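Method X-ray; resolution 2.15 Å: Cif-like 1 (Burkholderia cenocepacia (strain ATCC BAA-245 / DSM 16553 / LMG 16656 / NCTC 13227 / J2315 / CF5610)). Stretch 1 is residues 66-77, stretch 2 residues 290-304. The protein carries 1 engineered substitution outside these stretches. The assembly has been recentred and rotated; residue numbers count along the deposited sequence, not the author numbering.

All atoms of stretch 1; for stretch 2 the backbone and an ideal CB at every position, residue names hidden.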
# COMPACT_ATOMS: atom_id res chain seq x y z
N HIS B 66 -23.84 26.15 11.19
CA HIS B 66 -24.44 26.70 12.39
C HIS B 66 -24.84 28.15 12.23
O HIS B 66 -25.46 28.71 13.14
CB HIS B 66 -23.47 26.60 13.58
CG HIS B 66 -23.13 25.20 13.95
ND1 HIS B 66 -24.07 24.29 14.39
CD2 HIS B 66 -21.94 24.54 13.96
CE1 HIS B 66 -23.49 23.14 14.64
NE2 HIS B 66 -22.19 23.26 14.40
N VAL B 67 -24.54 28.76 11.08
CA VAL B 67 -24.89 30.15 10.82
C VAL B 67 -26.10 30.27 9.90
O VAL B 67 -26.97 31.12 10.13
CB VAL B 67 -23.66 30.89 10.24
CG1 VAL B 67 -24.05 32.26 9.73
CG2 VAL B 67 -22.57 31.01 11.31
N MET B 68 -26.21 29.41 8.89
CA MET B 68 -27.30 29.53 7.92
C MET B 68 -28.70 29.41 8.51
O MET B 68 -29.61 30.09 7.99
CB MET B 68 -27.11 28.50 6.80
CG MET B 68 -25.76 28.59 6.14
SD MET B 68 -25.24 27.04 5.37
CE MET B 68 -26.50 26.85 4.12
N PRO B 69 -28.97 28.56 9.51
CA PRO B 69 -30.35 28.53 10.05
C PRO B 69 -30.80 29.86 10.63
O PRO B 69 -31.90 30.33 10.30
CB PRO B 69 -30.27 27.43 11.13
CG PRO B 69 -29.14 26.57 10.71
CD PRO B 69 -28.14 27.50 10.10
N ALA B 70 -29.98 30.47 11.49
CA ALA B 70 -30.37 31.73 12.11
C ALA B 70 -30.53 32.85 11.08
O ALA B 70 -31.41 33.71 11.22
CB ALA B 70 -29.36 32.12 13.19
N LEU B 71 -29.68 32.86 10.04
CA LEU B 71 -29.83 33.86 8.99
C LEU B 71 -31.14 33.69 8.25
O LEU B 71 -31.86 34.66 8.00
CB LEU B 71 -28.65 33.78 8.01
CG LEU B 71 -27.31 34.32 8.47
CD1 LEU B 71 -26.27 34.12 7.40
CD2 LEU B 71 -27.46 35.80 8.82
N ALA B 72 -31.49 32.45 7.92
CA ALA B 72 -32.71 32.20 7.18
C ALA B 72 -33.95 32.41 8.03
O ALA B 72 -35.03 32.71 7.49
CB ALA B 72 -32.68 30.79 6.60
N GLU B 73 -33.87 32.20 9.35
CA GLU B 73 -35.09 32.32 10.13
C GLU B 73 -35.46 33.82 10.27
O GLU B 73 -36.61 34.14 10.58
CB GLU B 73 -34.95 31.61 11.49
CG GLU B 73 -34.83 30.07 11.47
CD GLU B 73 -34.63 29.40 12.82
OE1 GLU B 73 -34.38 30.13 13.82
OE2 GLU B 73 -34.38 28.15 12.77
N ASP B 74 -34.49 34.73 10.04
CA ASP B 74 -34.71 36.17 10.06
C ASP B 74 -35.07 36.72 8.69
O ASP B 74 -34.95 37.93 8.46
CB ASP B 74 -33.47 36.91 10.55
CG ASP B 74 -33.61 37.44 11.96
OD1 ASP B 74 -34.38 36.83 12.73
OD2 ASP B 74 -32.98 38.47 12.28
N GLY B 75 -35.47 35.85 7.76
CA GLY B 75 -35.95 36.27 6.46
C GLY B 75 -34.90 36.44 5.39
O GLY B 75 -35.23 36.93 4.30
N TYR B 76 -33.65 36.05 5.65
CA TYR B 76 -32.62 36.16 4.64
C TYR B 76 -32.61 34.94 3.73
O TYR B 76 -32.93 33.82 4.14
CB TYR B 76 -31.25 36.33 5.30
CG TYR B 76 -31.08 37.69 5.96
CD1 TYR B 76 -30.99 38.84 5.19
CD2 TYR B 76 -31.05 37.81 7.34
CE1 TYR B 76 -30.86 40.09 5.80
CE2 TYR B 76 -30.92 39.04 7.96
CZ TYR B 76 -30.82 40.18 7.18
OH TYR B 76 -30.68 41.41 7.78
N ARG B 77 -32.26 35.17 2.47
CA ARG B 77 -32.11 34.09 1.49
C ARG B 77 -30.64 33.66 1.49
O ARG B 77 -29.80 34.30 0.85
CB ARG B 77 -32.57 34.56 0.11
CG ARG B 77 -32.70 33.45 -0.93
CD ARG B 77 -33.09 34.04 -2.27
NE ARG B 77 -33.06 33.07 -3.36
CZ ARG B 77 -33.14 33.40 -4.65
NH1 ARG B 77 -33.25 34.67 -5.00
NH2 ARG B 77 -33.11 32.45 -5.57
N UNK B 290 -17.05 29.48 17.19
CA UNK B 290 -17.95 30.37 17.91
C UNK B 290 -19.00 30.92 16.94
O UNK B 290 -19.02 32.12 16.64
CB UNK B 290 -17.17 31.51 18.58
N UNK B 291 -19.89 30.06 16.45
CA UNK B 291 -20.98 30.56 15.58
C UNK B 291 -22.00 31.40 16.33
O UNK B 291 -22.73 32.16 15.70
CB UNK B 291 -21.70 29.39 14.91
N UNK B 292 -22.11 31.23 17.65
CA UNK B 292 -23.02 32.06 18.43
C UNK B 292 -22.58 33.52 18.38
O UNK B 292 -23.39 34.43 18.18
CB UNK B 292 -23.09 31.57 19.88
N UNK B 293 -21.28 33.77 18.60
CA UNK B 293 -20.74 35.12 18.47
C UNK B 293 -20.92 35.65 17.05
O UNK B 293 -21.32 36.80 16.84
CB UNK B 293 -19.26 35.14 18.86
N UNK B 294 -20.62 34.80 16.06
CA UNK B 294 -20.68 35.23 14.67
C UNK B 294 -22.10 35.52 14.25
O UNK B 294 -22.37 36.54 13.58
CB UNK B 294 -20.07 34.17 13.75
N UNK B 295 -23.02 34.65 14.62
CA UNK B 295 -24.40 34.86 14.24
C UNK B 295 -24.89 36.16 14.84
O UNK B 295 -25.61 36.93 14.18
CB UNK B 295 -25.28 33.69 14.68
N UNK B 296 -24.50 36.44 16.08
CA UNK B 296 -24.91 37.67 16.75
C UNK B 296 -24.33 38.90 16.06
O UNK B 296 -25.01 39.92 15.92
CB UNK B 296 -24.48 37.64 18.22
N UNK B 297 -23.08 38.80 15.63
CA UNK B 297 -22.40 39.89 14.96
C UNK B 297 -22.99 40.13 13.57
O UNK B 297 -23.22 41.28 13.19
CB UNK B 297 -20.90 39.60 14.86
N UNK B 298 -23.34 39.07 12.85
CA UNK B 298 -23.86 39.27 11.50
C UNK B 298 -25.26 39.88 11.51
O UNK B 298 -25.54 40.83 10.76
CB UNK B 298 -23.88 37.94 10.74
N UNK B 299 -26.14 39.40 12.39
CA UNK B 299 -27.50 39.92 12.42
C UNK B 299 -27.52 41.39 12.84
O UNK B 299 -28.26 42.19 12.26
CB UNK B 299 -28.36 39.09 13.37
N UNK B 300 -26.69 41.76 13.83
CA UNK B 300 -26.61 43.17 14.23
C UNK B 300 -26.10 44.04 13.10
O UNK B 300 -26.61 45.13 12.86
CB UNK B 300 -25.70 43.33 15.45
N UNK B 301 -25.12 43.53 12.35
CA UNK B 301 -24.55 44.26 11.24
C UNK B 301 -25.54 44.42 10.09
O UNK B 301 -25.54 45.44 9.41
CB UNK B 301 -23.28 43.55 10.75
N UNK B 302 -26.42 43.43 9.89
CA UNK B 302 -27.31 43.46 8.74
C UNK B 302 -28.60 44.25 8.98
O UNK B 302 -29.32 44.51 8.02
CB UNK B 302 -27.66 42.03 8.33
N UNK B 303 -28.87 44.62 10.22
CA UNK B 303 -30.05 45.37 10.60
C UNK B 303 -29.74 46.85 10.56
O UNK B 303 -30.52 47.64 10.07
CB UNK B 303 -30.54 44.96 11.99
N UNK B 304 -28.58 47.18 11.11
CA UNK B 304 -27.97 48.50 11.21
C UNK B 304 -28.40 49.49 10.15
O UNK B 304 -27.67 49.77 9.23
CB UNK B 304 -26.45 48.36 11.15

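Residues 290-304 include a helix that begins at 291 and runs beside the helix beginning at 68, with an axis separation of 10.1 Å; the two are inclined at 27°, running in the same general direction.

Position 290 precedes the first helical turn and has no part of stretch 1 near its CB. An N-cap favours Asn, Ser, Thr or Asp; it is Asn 290, whose OD1 accepts a capping bond from the backbone N of 293 at 3.2 Å.

At 291, phi is -69° and the ideal CB lies 3.6 Å from His 66 CB and 4.0 Å from Val 67 CG2. A compact apolar residue fits, and the first turn of a helix tolerates proline. Pro 291 packs against both.

Position 292 points away and 293 is out of reach, so stretch 1 dictates neither; they are Ala 292 and Phe 293.

The CB of 294 points toward stretch 1, 4.7 Å from Val 67 CG2, leaving room for an apolar chain such as Leu, Ile or Met. Leu 294 brings CD2 to 3.7 Å from Val 67 CG2.

The ideal CB of 295 points toward stretch 1, 4.6 Å from Ala 70 CB. A small or beta-branched residue such as Ala, Ser, Thr or Val would suit it. Thr 295 sets CG2 3.5 Å from Ala 70 CB, while its OG1 makes a weak hydrogen bond to Pro 291 O at 3.0 Å.

Positions 296 and 297 meet nothing of stretch 1, and polar residues are acceptable: Arg 296 and Gln 297.

At 298 the CB points toward stretch 1, with the ideal CB 4.6 Å from Leu 71 CD2, suiting an aliphatic residue. Leu 298 places CD1 3.9 Å from Val 67 CG1.

The CB of 299 points sideways, 4.8 Å from Asp 74 OD2. A polar chain could answer the carboxylate, but Leu 71 and Tyr 76 also offer apolar surface to a longer aliphatic one. In Leu 299, CD2 lies 3.9 Å from both Leu 71 CD2 and Tyr 76 CE2.

Positions 300 and 301 have nothing of stretch 1 near their CB, so many residues would do; they are Asp 300 and Phe 301. Asp 300 OD2 lies 3.3 Å from Arg 296 NE, a salt bridge of charges only, with no N-H pointing at the oxygen.

At 302 the ideal CB is only 3.1 Å from Tyr 76 OH, a tight approach, yet the neighbouring ring and Leu 71 would welcome an aromatic or large aliphatic group. Phe 302 directs its edge toward the face of Tyr 76, with centroids 5.7 Å apart and planes at 65°.

Position 303 starts sideways, but a long basic chain could reach the Asp 74 carboxylate. Arg 303 does so: NH2 forms a salt bridge with Asp 74 OD2 at 2.9 Å. Position 304 is unconstrained; it is Glu 304.

Stretch 2 (290-304) NPAFLTRQLLDFFRE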
# COMPACT_ATOMS: atom_id res chain seq x y z
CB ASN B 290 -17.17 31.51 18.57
CG ASN B 290 -17.90 32.12 19.74
OD1 ASN B 290 -19.09 31.88 19.94
ND2 ASN B 290 -17.19 32.91 20.52
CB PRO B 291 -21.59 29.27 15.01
CG PRO B 291 -21.26 28.21 16.00
CD PRO B 291 -19.92 28.59 16.57
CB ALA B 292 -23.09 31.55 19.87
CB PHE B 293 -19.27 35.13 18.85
CG PHE B 293 -18.55 36.40 18.51
CD1 PHE B 293 -17.97 36.59 17.27
CD2 PHE B 293 -18.44 37.41 19.47
CE1 PHE B 293 -17.31 37.77 16.97
CE2 PHE B 293 -17.77 38.59 19.17
CZ PHE B 293 -17.20 38.78 17.93
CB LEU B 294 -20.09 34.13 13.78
CG LEU B 294 -20.20 34.34 12.28
CD1 LEU B 294 -19.53 35.66 11.94
CD2 LEU B 294 -19.53 33.18 11.56
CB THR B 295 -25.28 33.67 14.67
OG1 THR B 295 -25.02 32.59 13.77
CG2 THR B 295 -26.76 34.01 14.59
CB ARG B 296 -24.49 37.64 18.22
CG ARG B 296 -24.88 38.89 18.99
CD ARG B 296 -26.38 39.13 18.92
NE ARG B 296 -26.77 40.36 19.60
CZ ARG B 296 -28.01 40.83 19.65
NH1 ARG B 296 -29.00 40.16 19.05
NH2 ARG B 296 -28.28 41.96 20.29
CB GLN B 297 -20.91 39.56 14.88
CG GLN B 297 -20.22 39.76 16.23
CD GLN B 297 -20.13 41.23 16.57
OE1 GLN B 297 -20.20 42.07 15.68
NE2 GLN B 297 -19.96 41.54 17.84
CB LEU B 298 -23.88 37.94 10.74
CG LEU B 298 -22.54 37.35 10.30
CD1 LEU B 298 -22.75 35.97 9.68
CD2 LEU B 298 -21.84 38.27 9.31
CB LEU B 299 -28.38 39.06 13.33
CG LEU B 299 -28.71 37.71 12.67
CD1 LEU B 299 -29.48 36.76 13.58
CD2 LEU B 299 -29.47 37.93 11.37
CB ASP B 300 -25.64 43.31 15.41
CG ASP B 300 -26.31 43.18 16.73
OD1 ASP B 300 -27.52 43.47 16.79
OD2 ASP B 300 -25.64 42.78 17.70
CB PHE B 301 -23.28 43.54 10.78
CG PHE B 301 -22.57 44.20 9.65
CD1 PHE B 301 -22.33 45.56 9.67
CD2 PHE B 301 -22.11 43.46 8.58
CE1 PHE B 301 -21.65 46.16 8.64
CE2 PHE B 301 -21.43 44.05 7.54
CZ PHE B 301 -21.21 45.41 7.57
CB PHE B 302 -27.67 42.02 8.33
CG PHE B 302 -26.53 41.26 7.69
CD1 PHE B 302 -25.40 41.92 7.23
CD2 PHE B 302 -26.60 39.88 7.55
CE1 PHE B 302 -24.36 41.21 6.65
CE2 PHE B 302 -25.57 39.17 6.97
CZ PHE B 302 -24.44 39.84 6.52
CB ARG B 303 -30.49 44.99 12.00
CG ARG B 303 -31.36 43.76 12.11
CD ARG B 303 -31.43 43.25 13.54
NE ARG B 303 -31.42 41.79 13.61
CZ ARG B 303 -31.84 41.08 14.65
NH1 ARG B 303 -32.31 41.66 15.71
NH2 ARG B 303 -31.78 39.77 14.62
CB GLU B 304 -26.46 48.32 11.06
CG GLU B 304 -25.59 49.14 11.99
CD GLU B 304 -24.11 48.90 11.78
OE1 GLU B 304 -23.55 48.02 12.44
OE2 GLU B 304 -23.49 49.61 10.97
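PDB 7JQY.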